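Local coordinates for response regulator receiver protein (Sinorhizobium medicae, PDB 2RDM), which probably acts in two-component signalling, as receiver domains of the CheY-like family accept a phosphoryl group from a partner histidine kinase, at residues A[9-14]-A[58-63]; A[23-28]-A[112-117]; A[43-48]-A[71-76]; A[65-70]-A[82-87]. The protein carries 1 engineered substitution. One frame throughout, in Å; residues are numbered along the deposited sequence.

Interaction 1 of 4, residues A[9-14]-A[58-63]; sequences LLADDE and IRFCQP
D13 and F60 bring their CA atoms to 6.1 Å, the nearest backbone approach between the end of strand 7-11 with its loop and segment 58-63, which has neither helix nor strand. The F60 ring presents its edge to the strand. Its CE1 lies 3.6 Å from A11 O and its CZ 3.7 Å from A11 CB, with A11 C in the ring plane. F60 CG stands anti to its own carbonyl carbon (chi1 -64°), which starts the ring back toward A11. Beside it the D13 carboxylate reaches the turn at C61. D13 OD2 comes within 3.2 Å of C61 N, but at a poor angle for a hydrogen bond. A water makes the link instead: it donates to D13 OD1 at 2.6 Å and accepts a weak bond from C61 N at 3.4 Å. An alanine at D13 would probably leave this water without its short bond and C61 N without its bridge to the facing loop. D12 OD1 accepts from E14 N at 3.1 Å, an Asx turn that leads into helix 15-27, for which E14 is the N-cap residue. D13 N bonds to D57 OD2, and D12 also lies close to D57, the predicted phosphorylation site, unmodified here; the grouping is consistent with the acidic pocket of receiver domains. A11 pairs through its backbone with V55 in the sheet and packs on A41 of helix 38-46, D12 leans on L18 and F21 of helix 15-27, and I58 rests on Y84 and S86 of strand 82-86.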
loop_
_atom_site.group_PDB
_atom_site.type_symbol
_atom_site.label_atom_id
_atom_site.label_comp_id
_atom_site.label_asym_id
_atom_site.label_seq_id
_atom_site.Cartn_x
_atom_site.Cartn_y
_atom_site.Cartn_z
ATOM N N LEU A 9 -19.446 -13.737 9.600
ATOM C CA LEU A 9 -20.570 -13.274 10.383
ATOM C C LEU A 9 -21.141 -12.130 9.586
ATOM O O LEU A 9 -20.439 -11.152 9.331
ATOM C CB LEU A 9 -20.110 -12.779 11.748
ATOM C CG LEU A 9 -21.181 -12.282 12.731
ATOM C CD1 LEU A 9 -22.279 -13.326 12.982
ATOM C CD2 LEU A 9 -20.549 -11.835 14.032
ATOM N N LEU A 10 -22.409 -12.258 9.205
ATOM C CA LEU A 10 -23.103 -11.240 8.436
ATOM C C LEU A 10 -24.247 -10.671 9.265
ATOM O O LEU A 10 -25.142 -11.413 9.669
ATOM C CB LEU A 10 -23.631 -11.842 7.131
ATOM C CG LEU A 10 -24.590 -11.027 6.259
ATOM C CD1 LEU A 10 -23.878 -9.843 5.597
ATOM C CD2 LEU A 10 -25.233 -11.912 5.197
ATOM N N ALA A 11 -24.218 -9.364 9.511
ATOM C CA ALA A 11 -25.230 -8.713 10.339
ATOM C C ALA A 11 -25.977 -7.662 9.532
ATOM O O ALA A 11 -25.421 -6.604 9.227
ATOM C CB ALA A 11 -24.583 -8.075 11.594
ATOM N N ASP A 12 -27.215 -7.975 9.161
ATOM C CA ASP A 12 -28.045 -7.058 8.372
ATOM C C ASP A 12 -29.507 -7.195 8.769
ATOM O O ASP A 12 -30.011 -8.306 8.912
ATOM C CB ASP A 12 -27.868 -7.276 6.849
ATOM C CG ASP A 12 -28.492 -6.146 6.004
ATOM O OD1 ASP A 12 -29.705 -5.860 6.117
ATOM O OD2 ASP A 12 -27.765 -5.527 5.209
ATOM N N ASP A 13 -30.155 -6.036 8.907
ATOM C CA ASP A 13 -31.551 -5.868 9.343
ATOM C C ASP A 13 -32.611 -6.487 8.442
ATOM O O ASP A 13 -33.434 -7.285 8.900
ATOM C CB ASP A 13 -31.870 -4.371 9.448
ATOM C CG ASP A 13 -32.191 -3.928 10.857
ATOM O OD1 ASP A 13 -32.537 -4.779 11.702
ATOM O OD2 ASP A 13 -32.118 -2.707 11.110
ATOM N N GLU A 14 -32.621 -6.080 7.173
ATOM C CA GLU A 14 -33.721 -6.436 6.277
ATOM C C GLU A 14 -33.571 -7.794 5.596
ATOM O O GLU A 14 -32.463 -8.210 5.242
ATOM C CB GLU A 14 -34.011 -5.323 5.260
ATOM C CG GLU A 14 -32.800 -4.724 4.571
ATOM C CD GLU A 14 -33.184 -3.617 3.602
ATOM O OE1 GLU A 14 -34.077 -3.848 2.756
ATOM O OE2 GLU A 14 -32.588 -2.519 3.679
ATOM N N ILE A 58 -24.184 -0.502 9.372
ATOM C CA ILE A 58 -23.865 0.547 10.337
ATOM C C ILE A 58 -25.020 0.726 11.323
ATOM O O ILE A 58 -24.806 0.768 12.535
ATOM C CB ILE A 58 -23.530 1.902 9.633
ATOM C CG1 ILE A 58 -22.234 1.778 8.829
ATOM C CG2 ILE A 58 -23.425 3.052 10.639
ATOM C CD1 ILE A 58 -21.193 0.947 9.522
ATOM N N ARG A 59 -26.239 0.825 10.799
ATOM C CA ARG A 59 -27.411 1.080 11.629
ATOM C C ARG A 59 -28.284 -0.163 11.742
ATOM O O ARG A 59 -28.575 -0.821 10.746
ATOM C CB ARG A 59 -28.243 2.236 11.056
ATOM C CG ARG A 59 -27.474 3.517 10.785
ATOM C CD ARG A 59 -28.337 4.506 10.010
ATOM N NE ARG A 59 -27.561 5.615 9.452
ATOM C CZ ARG A 59 -27.534 6.851 9.949
ATOM N NH1 ARG A 59 -28.244 7.166 11.028
ATOM N NH2 ARG A 59 -26.795 7.784 9.360
ATOM N N PHE A 60 -28.696 -0.479 12.964
ATOM C CA PHE A 60 -29.704 -1.498 13.193
ATOM C C PHE A 60 -30.937 -0.815 13.776
ATOM O O PHE A 60 -30.934 0.407 13.932
ATOM C CB PHE A 60 -29.152 -2.579 14.109
ATOM C CG PHE A 60 -27.988 -3.334 13.501
ATOM C CD1 PHE A 60 -28.213 -4.310 12.530
ATOM C CD2 PHE A 60 -26.678 -3.041 13.873
ATOM C CE1 PHE A 60 -27.147 -5.005 11.954
ATOM C CE2 PHE A 60 -25.602 -3.733 13.299
ATOM C CZ PHE A 60 -25.841 -4.707 12.343
ATOM N N CYS A 61 -31.989 -1.583 14.071
ATOM C CA CYS A 61 -33.222 -1.013 14.641
ATOM C C CYS A 61 -32.928 -0.329 15.973
ATOM O O CYS A 61 -33.426 0.769 16.238
ATOM C CB CYS A 61 -34.300 -2.085 14.825
ATOM S SG CYS A 61 -34.853 -2.868 13.294
ATOM N N GLN A 62 -32.095 -0.990 16.778
ATOM C CA GLN A 62 -31.683 -0.486 18.084
ATOM C C GLN A 62 -30.162 -0.600 18.243
ATOM O O GLN A 62 -29.530 -1.420 17.564
ATOM C CB GLN A 62 -32.392 -1.269 19.200
ATOM C CG GLN A 62 -33.890 -0.968 19.356
ATOM C CD GLN A 62 -34.173 0.479 19.725
ATOM O OE1 GLN A 62 -33.528 1.047 20.604
ATOM N NE2 GLN A 62 -35.149 1.079 19.052
ATOM N N PRO A 63 -29.556 0.240 19.126
ATOM C CA PRO A 63 -28.145 0.021 19.497
ATOM C C PRO A 63 -27.936 -1.366 20.117
ATOM O O PRO A 63 -28.882 -1.921 20.661
ATOM C CB PRO A 63 -27.890 1.107 20.551
ATOM C CG PRO A 63 -28.856 2.185 20.214
ATOM C CD PRO A 63 -30.091 1.465 19.765
HETATM O O HOH W 1 -31.643 -4.953 14.114
#

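Interaction 2 of 4, residues A[23-28]-A[112-117]; sequences STLTDA and QLITAV
I114 sends its CD1 methyl among T24, L25 and A28, joining the first and last helices of the receiver fold on one face of its parallel sheet. That methyl lies 3.8 Å from T24 CG2, 3.7 Å from L25 CD2 and 3.7 Å from A28 CB, so a single carbon meets three residues of helix 15-27 and its C-terminal end. The side chains of L25 and I114 slide past each other in opposite directions, whereas L25 meets V117 at about a right angle, L25 CD2 to V117 CG2 being 4.2 Å. L113 adds the upstream edge with its CD2, 4.2 Å from T24 CG2. The short helical segments approach to 10.2 Å and cross at -58°, and no hydrogen bond passes between them.

The threonine is oriented by its own helix: T24 OG1 bonds to D20 O, while CG2, anti to the backbone N, is directed at I114. Deeper in, L25 and V117 both touch F30, and L113 and V117 reach V55 of strand 53-57, tying the helix pair to the sheet. A111 of one neighbouring subunit packs on A28 and I114; N122 of a different one bonds through its ND2 to Q112 O. Where helix 15-27 ends, A28 CB also lies 4.1 Å from I114 CG2.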
loop_
_atom_site.group_PDB
_atom_site.type_symbol
_atom_site.label_atom_id
_atom_site.label_comp_id
_atom_site.label_asym_id
_atom_site.label_seq_id
_atom_site.Cartn_x
_atom_site.Cartn_y
_atom_site.Cartn_z
ATOM N N SER A 23 -26.416 -15.248 0.111
ATOM C CA SER A 23 -26.255 -16.131 -1.051
ATOM C C SER A 23 -25.051 -15.752 -1.908
ATOM O O SER A 23 -24.388 -16.630 -2.449
ATOM C CB SER A 23 -27.525 -16.199 -1.902
ATOM O OG SER A 23 -27.948 -14.906 -2.286
ATOM N N THR A 24 -24.775 -14.448 -2.012
ATOM C CA THR A 24 -23.551 -13.944 -2.651
ATOM C C THR A 24 -22.314 -14.554 -1.994
ATOM O O THR A 24 -21.448 -15.104 -2.672
ATOM C CB THR A 24 -23.489 -12.392 -2.614
ATOM O OG1 THR A 24 -24.533 -11.863 -3.435
ATOM C CG2 THR A 24 -22.152 -11.862 -3.124
ATOM N N LEU A 25 -22.271 -14.505 -0.664
ATOM C CA LEU A 25 -21.136 -15.047 0.066
ATOM C C LEU A 25 -21.049 -16.577 0.008
ATOM O O LEU A 25 -19.950 -17.125 -0.115
ATOM C CB LEU A 25 -21.113 -14.525 1.511
ATOM C CG LEU A 25 -20.850 -13.024 1.715
ATOM C CD1 LEU A 25 -21.326 -12.554 3.085
ATOM C CD2 LEU A 25 -19.371 -12.688 1.508
ATOM N N THR A 26 -22.189 -17.273 0.084
ATOM C CA THR A 26 -22.153 -18.747 -0.025
ATOM C C THR A 26 -21.771 -19.237 -1.423
ATOM O O THR A 26 -21.072 -20.244 -1.550
ATOM C CB THR A 26 -23.447 -19.443 0.450
ATOM O OG1 THR A 26 -24.560 -18.935 -0.284
ATOM C CG2 THR A 26 -23.667 -19.225 1.936
ATOM N N ASP A 27 -22.189 -18.512 -2.460
ATOM C CA ASP A 27 -21.764 -18.819 -3.842
ATOM C C ASP A 27 -20.251 -18.718 -4.029
ATOM O O ASP A 27 -19.664 -19.503 -4.777
ATOM C CB ASP A 27 -22.462 -17.909 -4.860
ATOM C CG ASP A 27 -23.941 -18.216 -5.012
ATOM O OD1 ASP A 27 -24.383 -19.314 -4.614
ATOM O OD2 ASP A 27 -24.672 -17.343 -5.523
ATOM N N ALA A 28 -19.633 -17.762 -3.330
ATOM C CA ALA A 28 -18.188 -17.545 -3.387
ATOM C C ALA A 28 -17.382 -18.523 -2.540
ATOM O O ALA A 28 -16.154 -18.476 -2.545
ATOM C CB ALA A 28 -17.859 -16.135 -2.991
ATOM N N GLN A 112 -17.895 -6.501 -5.813
ATOM C CA GLN A 112 -17.267 -5.607 -4.861
ATOM C C GLN A 112 -17.261 -6.196 -3.452
ATOM O O GLN A 112 -16.276 -6.060 -2.730
ATOM C CB GLN A 112 -18.016 -4.288 -4.836
ATOM C CG GLN A 112 -17.583 -3.304 -5.894
ATOM C CD GLN A 112 -18.546 -2.142 -5.959
ATOM O OE1 GLN A 112 -19.558 -2.212 -6.653
ATOM N NE2 GLN A 112 -18.251 -1.086 -5.227
ATOM N N LEU A 113 -18.366 -6.834 -3.063
ATOM C CA LEU A 113 -18.473 -7.385 -1.721
ATOM C C LEU A 113 -17.454 -8.517 -1.559
ATOM O O LEU A 113 -16.716 -8.569 -0.566
ATOM C CB LEU A 113 -19.886 -7.897 -1.444
ATOM C CG LEU A 113 -20.106 -8.703 -0.150
ATOM C CD1 LEU A 113 -19.654 -7.942 1.101
ATOM C CD2 LEU A 113 -21.575 -9.094 -0.032
ATOM N N ILE A 114 -17.417 -9.390 -2.554
ATOM C CA ILE A 114 -16.552 -10.585 -2.535
ATOM C C ILE A 114 -15.058 -10.217 -2.565
ATOM O O ILE A 114 -14.240 -10.809 -1.838
ATOM C CB ILE A 114 -16.911 -11.525 -3.721
ATOM C CG1 ILE A 114 -18.314 -12.148 -3.547
ATOM C CG2 ILE A 114 -15.878 -12.616 -3.881
ATOM C CD1 ILE A 114 -18.623 -12.666 -2.138
ATOM N N THR A 115 -14.710 -9.260 -3.424
ATOM C CA THR A 115 -13.359 -8.720 -3.509
ATOM C C THR A 115 -12.920 -8.112 -2.178
ATOM O O THR A 115 -11.839 -8.392 -1.716
ATOM C CB THR A 115 -13.229 -7.687 -4.664
ATOM O OG1 THR A 115 -13.519 -8.347 -5.907
ATOM C CG2 THR A 115 -11.824 -7.133 -4.717
ATOM N N ALA A 116 -13.785 -7.315 -1.549
ATOM C CA ALA A 116 -13.472 -6.707 -0.264
ATOM C C ALA A 116 -13.189 -7.760 0.797
ATOM O O ALA A 116 -12.173 -7.690 1.487
ATOM C CB ALA A 116 -14.627 -5.802 0.191
ATOM N N VAL A 117 -14.067 -8.750 0.896
ATOM C CA VAL A 117 -13.947 -9.783 1.931
ATOM C C VAL A 117 -12.660 -10.587 1.704
ATOM O O VAL A 117 -11.862 -10.744 2.632
ATOM C CB VAL A 117 -15.213 -10.696 1.972
ATOM C CG1 VAL A 117 -15.011 -11.913 2.850
ATOM C CG2 VAL A 117 -16.410 -9.904 2.513
#

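Interaction 3 of 4, residues A[43-48]-A[71-76]; sequences EMLKSG and RVAREI. Engineered in segment 43-48: M44 (natural residue Leu).
Just before L45 and K46, which carry the contact to helix 66-76, M44 O is gripped by two donors of one residue. S47 OG donates to M44 O at 2.7 Å, arriving at a C=O...donor angle of 133° and a little out of the carbonyl plane, and S47 N donates to the same oxygen at 3.1 Å. M44 is an engineered selenomethionine in place of the natural leucine. The serine hydroxyl also takes the N-H of A49, and between them G48 turns to a positive phi of 91°, where a side chain would be jammed against S47 O.

Across the contact, L45 splits its two methyls about A73: CD1 lies 3.8 Å and CD2 3.9 Å from A73 CB. I76 extends from the next turn of helix 66-76, its CD1 3.4 Å from L45 O and 3.7 Å from L45 CB. Its chi2 of 138° is not a staggered value, and it carries that methyl up against the L45 backbone. At the outer margin the stem of K46, in one of two conformers, crosses V72 at about a right angle.

Inward, L45 also packs on L9 and M80, and A73 on I82, so the two helices share the sheet face below them. No hydrogen bond links the two helical segments: the S47 grip on M44 O stays within segment 43-48, and R71 and R74 bond outward to S95 O and A94 O of a neighbouring subunit. The join is mainly methyl packing, with I76 CD1 also set against L45 O.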
loop_
_atom_site.group_PDB
_atom_site.type_symbol
_atom_site.label_atom_id
_atom_site.label_comp_id
_atom_site.label_asym_id
_atom_site.label_seq_id
_atom_site.Cartn_x
_atom_site.Cartn_y
_atom_site.Cartn_z
ATOM N N GLU A 43 -23.022 -11.035 20.502
ATOM C CA GLU A 43 -23.240 -12.286 21.230
ATOM C C GLU A 43 -22.520 -13.452 20.550
ATOM O O GLU A 43 -21.815 -14.214 21.213
ATOM C CB GLU A 43 -24.734 -12.579 21.364
ATOM C CG GLU A 43 -25.051 -13.825 22.186
ATOM C CD GLU A 43 -26.545 -14.046 22.336
ATOM O OE1 GLU A 43 -27.217 -14.271 21.313
ATOM O OE2 GLU A 43 -27.048 -13.992 23.477
HETATM N N MSE A 44 -22.664 -13.536 19.249
HETATM C CA MSE A 44 -21.998 -14.542 18.496
HETATM C C MSE A 44 -20.486 -14.435 18.566
HETATM O O MSE A 44 -19.809 -15.404 18.779
HETATM C CB MSE A 44 -22.510 -14.546 17.076
HETATM C CG MSE A 44 -22.035 -15.666 16.274
HETATM SE SE MSE A 44 -22.822 -17.369 16.668
HETATM C CE MSE A 44 -24.388 -16.770 17.393
ATOM N N LEU A 45 -19.971 -13.237 18.398
ATOM C CA LEU A 45 -18.531 -12.987 18.523
ATOM C C LEU A 45 -18.001 -13.414 19.889
ATOM O O LEU A 45 -16.949 -14.045 19.979
ATOM C CB LEU A 45 -18.207 -11.514 18.264
ATOM C CG LEU A 45 -18.198 -11.106 16.790
ATOM C CD1 LEU A 45 -18.470 -9.620 16.599
ATOM C CD2 LEU A 45 -16.888 -11.496 16.106
ATOM N N LYS A 46 -18.769 -13.119 20.934
ATOM C CA LYS A 46 -18.366 -13.425 22.309
ATOM C C LYS A 46 -18.577 -14.889 22.709
ATOM O O LYS A 46 -18.115 -15.318 23.764
ATOM C CB LYS A 46 -19.096 -12.510 23.295
ATOM C CG LYS A 46 -18.575 -11.082 23.317
ATOM C CD LYS A 46 -19.311 -10.250 24.358
ATOM C CE LYS A 46 -18.780 -8.822 24.421
ATOM N NZ LYS A 46 -17.368 -8.753 24.888
ATOM N N SER A 47 -19.273 -15.651 21.866
ATOM C CA SER A 47 -19.636 -17.033 22.179
ATOM C C SER A 47 -18.460 -18.001 22.022
ATOM O O SER A 47 -18.513 -19.132 22.508
ATOM C CB SER A 47 -20.793 -17.491 21.291
ATOM O OG SER A 47 -20.333 -17.773 19.977
ATOM N N GLY A 48 -17.415 -17.554 21.331
ATOM C CA GLY A 48 -16.267 -18.409 21.029
ATOM C C GLY A 48 -16.387 -19.154 19.710
ATOM O O GLY A 48 -15.518 -19.959 19.374
ATOM N N ARG A 71 -15.692 -3.105 16.819
ATOM C CA ARG A 71 -14.799 -2.947 17.969
ATOM C C ARG A 71 -14.724 -4.234 18.760
ATOM O O ARG A 71 -13.630 -4.677 19.109
ATOM C CB ARG A 71 -15.237 -1.793 18.868
ATOM C CG ARG A 71 -15.205 -0.473 18.152
ATOM C CD ARG A 71 -15.113 0.735 19.080
ATOM N NE ARG A 71 -15.650 1.900 18.380
ATOM C CZ ARG A 71 -14.991 2.578 17.444
ATOM N NH1 ARG A 71 -13.741 2.228 17.106
ATOM N NH2 ARG A 71 -15.582 3.608 16.849
ATOM N N VAL A 72 -15.887 -4.844 19.008
ATOM C CA VAL A 72 -15.941 -6.141 19.709
ATOM C C VAL A 72 -15.184 -7.219 18.926
ATOM O O VAL A 72 -14.353 -7.947 19.495
ATOM C CB VAL A 72 -17.391 -6.576 19.992
ATOM C CG1 VAL A 72 -17.422 -7.959 20.606
ATOM C CG2 VAL A 72 -18.056 -5.579 20.933
ATOM N N ALA A 73 -15.433 -7.285 17.618
ATOM C CA ALA A 73 -14.714 -8.240 16.745
ATOM C C ALA A 73 -13.204 -8.074 16.855
ATOM O O ALA A 73 -12.464 -9.067 16.960
ATOM C CB ALA A 73 -15.184 -8.113 15.277
ATOM N N ARG A 74 -12.745 -6.825 16.886
ATOM C CA ARG A 74 -11.304 -6.541 16.961
ATOM C C ARG A 74 -10.677 -6.758 18.340
ATOM O O ARG A 74 -9.479 -7.025 18.442
ATOM C CB ARG A 74 -11.011 -5.144 16.421
ATOM C CG ARG A 74 -11.155 -5.046 14.899
ATOM C CD ARG A 74 -9.945 -5.651 14.200
ATOM N NE ARG A 74 -9.991 -5.509 12.748
ATOM C CZ ARG A 74 -9.561 -4.442 12.070
ATOM N NH1 ARG A 74 -9.046 -3.387 12.691
ATOM N NH2 ARG A 74 -9.637 -4.432 10.755
ATOM N N GLU A 75 -11.484 -6.647 19.392
ATOM C CA GLU A 75 -11.059 -7.076 20.734
ATOM C C GLU A 75 -10.775 -8.585 20.779
ATOM O O GLU A 75 -9.777 -9.018 21.360
ATOM C CB GLU A 75 -12.115 -6.712 21.779
ATOM C CG GLU A 75 -12.147 -5.239 22.132
ATOM C CD GLU A 75 -13.420 -4.839 22.857
ATOM O OE1 GLU A 75 -14.134 -5.732 23.368
ATOM O OE2 GLU A 75 -13.709 -3.622 22.911
ATOM N N ILE A 76 -11.640 -9.370 20.139
ATOM C CA ILE A 76 -11.487 -10.820 20.054
ATOM C C ILE A 76 -10.319 -11.181 19.140
ATOM O O ILE A 76 -9.483 -12.024 19.490
ATOM C CB ILE A 76 -12.827 -11.486 19.615
ATOM C CG1 ILE A 76 -13.814 -11.464 20.787
ATOM C CG2 ILE A 76 -12.638 -12.933 19.141
ATOM C CD1 ILE A 76 -15.214 -11.103 20.410
#

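Interaction 4 of 4, residues A[65-70]-A[82-87]; sequences DGWQVA and IVYISG
I82 meets A70 at the start of strand 82-86, its CG2 3.8 Å from A70 CB. V83 turns to the other side of the sheet, onto A116, V117 and L120 of helix 110-122. Y84 comes back to helix 66-76 with CG anti to its carbonyl carbon (chi1 -56°), and its ring is held between two residues. W67 CZ3 stands 3.7 Å above one face, over the ring centre; I82 CG2 lies 3.6 Å above the opposite face, nearer the rim. The tryptophan thus turns an edge to the tyrosine face, with centroids 4.8 Å apart and planes at 57°. G66 O lies in the plane of the Y84 ring, at its edge, and A70 CB approaches to 3.3 Å from Y84 OH.

The hydroxyl bonds to V98 N, and donates to a water at 2.6 Å that in turn donates to W67 O at 2.8 Å. An alanine at Y84 would probably open a gap between W67 and I82 and leave V98 N and the water without their hydroxyl partner. I85, next along, again faces away from helix 66-76 and packs on V55, L104 and F108. Helix 66-70, capped at its start by D65 OD1 accepting from Q68 N, runs at 173° to the strand, the antiparallel cover expected in a beta-alpha-beta crossover, here strand 53-57, helix 66-76 and strand 82-86 of the receiver fold.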
loop_
_atom_site.group_PDB
_atom_site.type_symbol
_atom_site.label_atom_id
_atom_site.label_comp_id
_atom_site.label_asym_id
_atom_site.label_seq_id
_atom_site.Cartn_x
_atom_site.Cartn_y
_atom_site.Cartn_z
ATOM N N ASP A 65 -24.679 -0.316 17.498
ATOM C CA ASP A 65 -24.518 -0.133 16.068
ATOM C C ASP A 65 -23.359 -0.963 15.493
ATOM O O ASP A 65 -22.632 -1.648 16.232
ATOM C CB ASP A 65 -24.379 1.361 15.728
ATOM C CG ASP A 65 -23.133 2.009 16.337
ATOM O OD1 ASP A 65 -22.085 1.341 16.502
ATOM O OD2 ASP A 65 -23.199 3.219 16.636
ATOM N N GLY A 66 -23.186 -0.883 14.175
ATOM C CA GLY A 66 -22.139 -1.629 13.487
ATOM C C GLY A 66 -20.722 -1.216 13.829
ATOM O O GLY A 66 -19.795 -2.045 13.762
ATOM N N TRP A 67 -20.543 0.053 14.192
ATOM C CA TRP A 67 -19.235 0.538 14.652
ATOM C C TRP A 67 -18.820 -0.227 15.903
ATOM O O TRP A 67 -17.666 -0.661 16.037
ATOM C CB TRP A 67 -19.247 2.042 14.952
ATOM C CG TRP A 67 -19.807 2.925 13.861
ATOM C CD1 TRP A 67 -20.853 3.803 13.974
ATOM C CD2 TRP A 67 -19.340 3.028 12.514
ATOM N NE1 TRP A 67 -21.058 4.446 12.775
ATOM C CE2 TRP A 67 -20.137 3.987 11.865
ATOM C CE3 TRP A 67 -18.310 2.413 11.794
ATOM C CZ2 TRP A 67 -19.953 4.329 10.527
ATOM C CZ3 TRP A 67 -18.138 2.737 10.467
ATOM C CH2 TRP A 67 -18.953 3.702 9.843
ATOM N N GLN A 68 -19.792 -0.425 16.792
ATOM C CA GLN A 68 -19.541 -1.145 18.031
ATOM C C GLN A 68 -19.328 -2.638 17.797
ATOM O O GLN A 68 -18.480 -3.264 18.464
ATOM C CB GLN A 68 -20.645 -0.886 19.052
ATOM C CG GLN A 68 -20.309 -1.351 20.464
ATOM C CD GLN A 68 -18.863 -1.079 20.891
ATOM O OE1 GLN A 68 -18.367 0.047 20.810
ATOM N NE2 GLN A 68 -18.196 -2.115 21.377
ATOM N N VAL A 69 -20.042 -3.203 16.817
ATOM C CA VAL A 69 -19.850 -4.613 16.421
ATOM C C VAL A 69 -18.393 -4.845 16.026
ATOM O O VAL A 69 -17.761 -5.810 16.478
ATOM C CB VAL A 69 -20.776 -5.049 15.237
ATOM C CG1 VAL A 69 -20.444 -6.487 14.787
ATOM C CG2 VAL A 69 -22.234 -4.981 15.648
ATOM N N ALA A 70 -17.865 -3.940 15.204
ATOM C CA ALA A 70 -16.484 -4.070 14.716
ATOM C C ALA A 70 -15.440 -3.972 15.838
ATOM O O ALA A 70 -14.429 -4.683 15.817
ATOM C CB ALA A 70 -16.222 -3.041 13.621
ATOM N N ILE A 82 -12.926 -6.650 8.464
ATOM C CA ILE A 82 -14.154 -5.929 8.798
ATOM C C ILE A 82 -14.608 -5.204 7.538
ATOM O O ILE A 82 -13.843 -4.413 6.986
ATOM C CB ILE A 82 -13.926 -4.899 9.927
ATOM C CG1 ILE A 82 -13.475 -5.573 11.231
ATOM C CG2 ILE A 82 -15.175 -4.014 10.135
ATOM C CD1 ILE A 82 -14.526 -6.408 11.931
ATOM N N VAL A 83 -15.812 -5.527 7.067
ATOM C CA VAL A 83 -16.455 -4.794 5.975
ATOM C C VAL A 83 -17.756 -4.216 6.507
ATOM O O VAL A 83 -18.639 -4.963 6.938
ATOM C CB VAL A 83 -16.772 -5.688 4.752
ATOM C CG1 VAL A 83 -17.443 -4.875 3.633
ATOM C CG2 VAL A 83 -15.490 -6.359 4.196
ATOM N N TYR A 84 -17.892 -2.899 6.419
ATOM C CA TYR A 84 -19.141 -2.235 6.781
ATOM C C TYR A 84 -20.021 -2.065 5.559
ATOM O O TYR A 84 -19.527 -1.802 4.465
ATOM C CB TYR A 84 -18.871 -0.853 7.354
ATOM C CG TYR A 84 -17.936 -0.777 8.554
ATOM C CD1 TYR A 84 -18.379 -1.111 9.839
ATOM C CD2 TYR A 84 -16.613 -0.353 8.400
ATOM C CE1 TYR A 84 -17.532 -1.013 10.934
ATOM C CE2 TYR A 84 -15.752 -0.250 9.492
ATOM C CZ TYR A 84 -16.208 -0.611 10.746
ATOM O OH TYR A 84 -15.389 -0.467 11.815
ATOM N N ILE A 85 -21.338 -2.150 5.753
ATOM C CA ILE A 85 -22.305 -1.986 4.666
ATOM C C ILE A 85 -23.281 -0.878 5.054
ATOM O O ILE A 85 -24.022 -1.035 6.020
ATOM C CB ILE A 85 -23.115 -3.288 4.411
ATOM C CG1 ILE A 85 -22.207 -4.487 4.103
ATOM C CG2 ILE A 85 -24.174 -3.080 3.329
ATOM C CD1 ILE A 85 -21.241 -4.320 2.971
ATOM N N SER A 86 -23.292 0.158 4.244
ATOM C CA SER A 86 -24.104 1.291 4.564
ATOM C C SER A 86 -24.952 1.794 3.473
ATOM O O SER A 86 -24.639 1.667 2.342
ATOM C CB SER A 86 -23.274 2.399 5.104
ATOM O OG SER A 86 -22.756 3.131 4.055
ATOM N N GLY A 87 -26.079 2.393 3.845
ATOM C CA GLY A 87 -26.968 3.011 2.879
ATOM C C GLY A 87 -26.483 4.379 2.438
ATOM O O GLY A 87 -26.261 4.616 1.250
HETATM O O HOH W 2 -15.967 0.506 14.117
#

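Interactions 1 and 4 have centres about 8 Å apart and share the loop after strand 53-57: I58 O lies 2.8 Å from G66 N, a probable hydrogen bond, and I58 CD1 3.5 Å from Y84 CD1. Interaction 1 borders the predicted phosphorylation site D57. Interaction 3 continues along helix 66-76, with A73 CB 3.8 Å from I82 CD1 of interaction 4, and touches strand 7-11 of interaction 1 where L45 CG lies 3.7 Å from L9 CD2. Interaction 2 is on the other side of the sheet, its centre about 22 Å from that of interaction 3, and reaches interaction 4 where V117 CG2 lies 4.0 Å from V83 CG2.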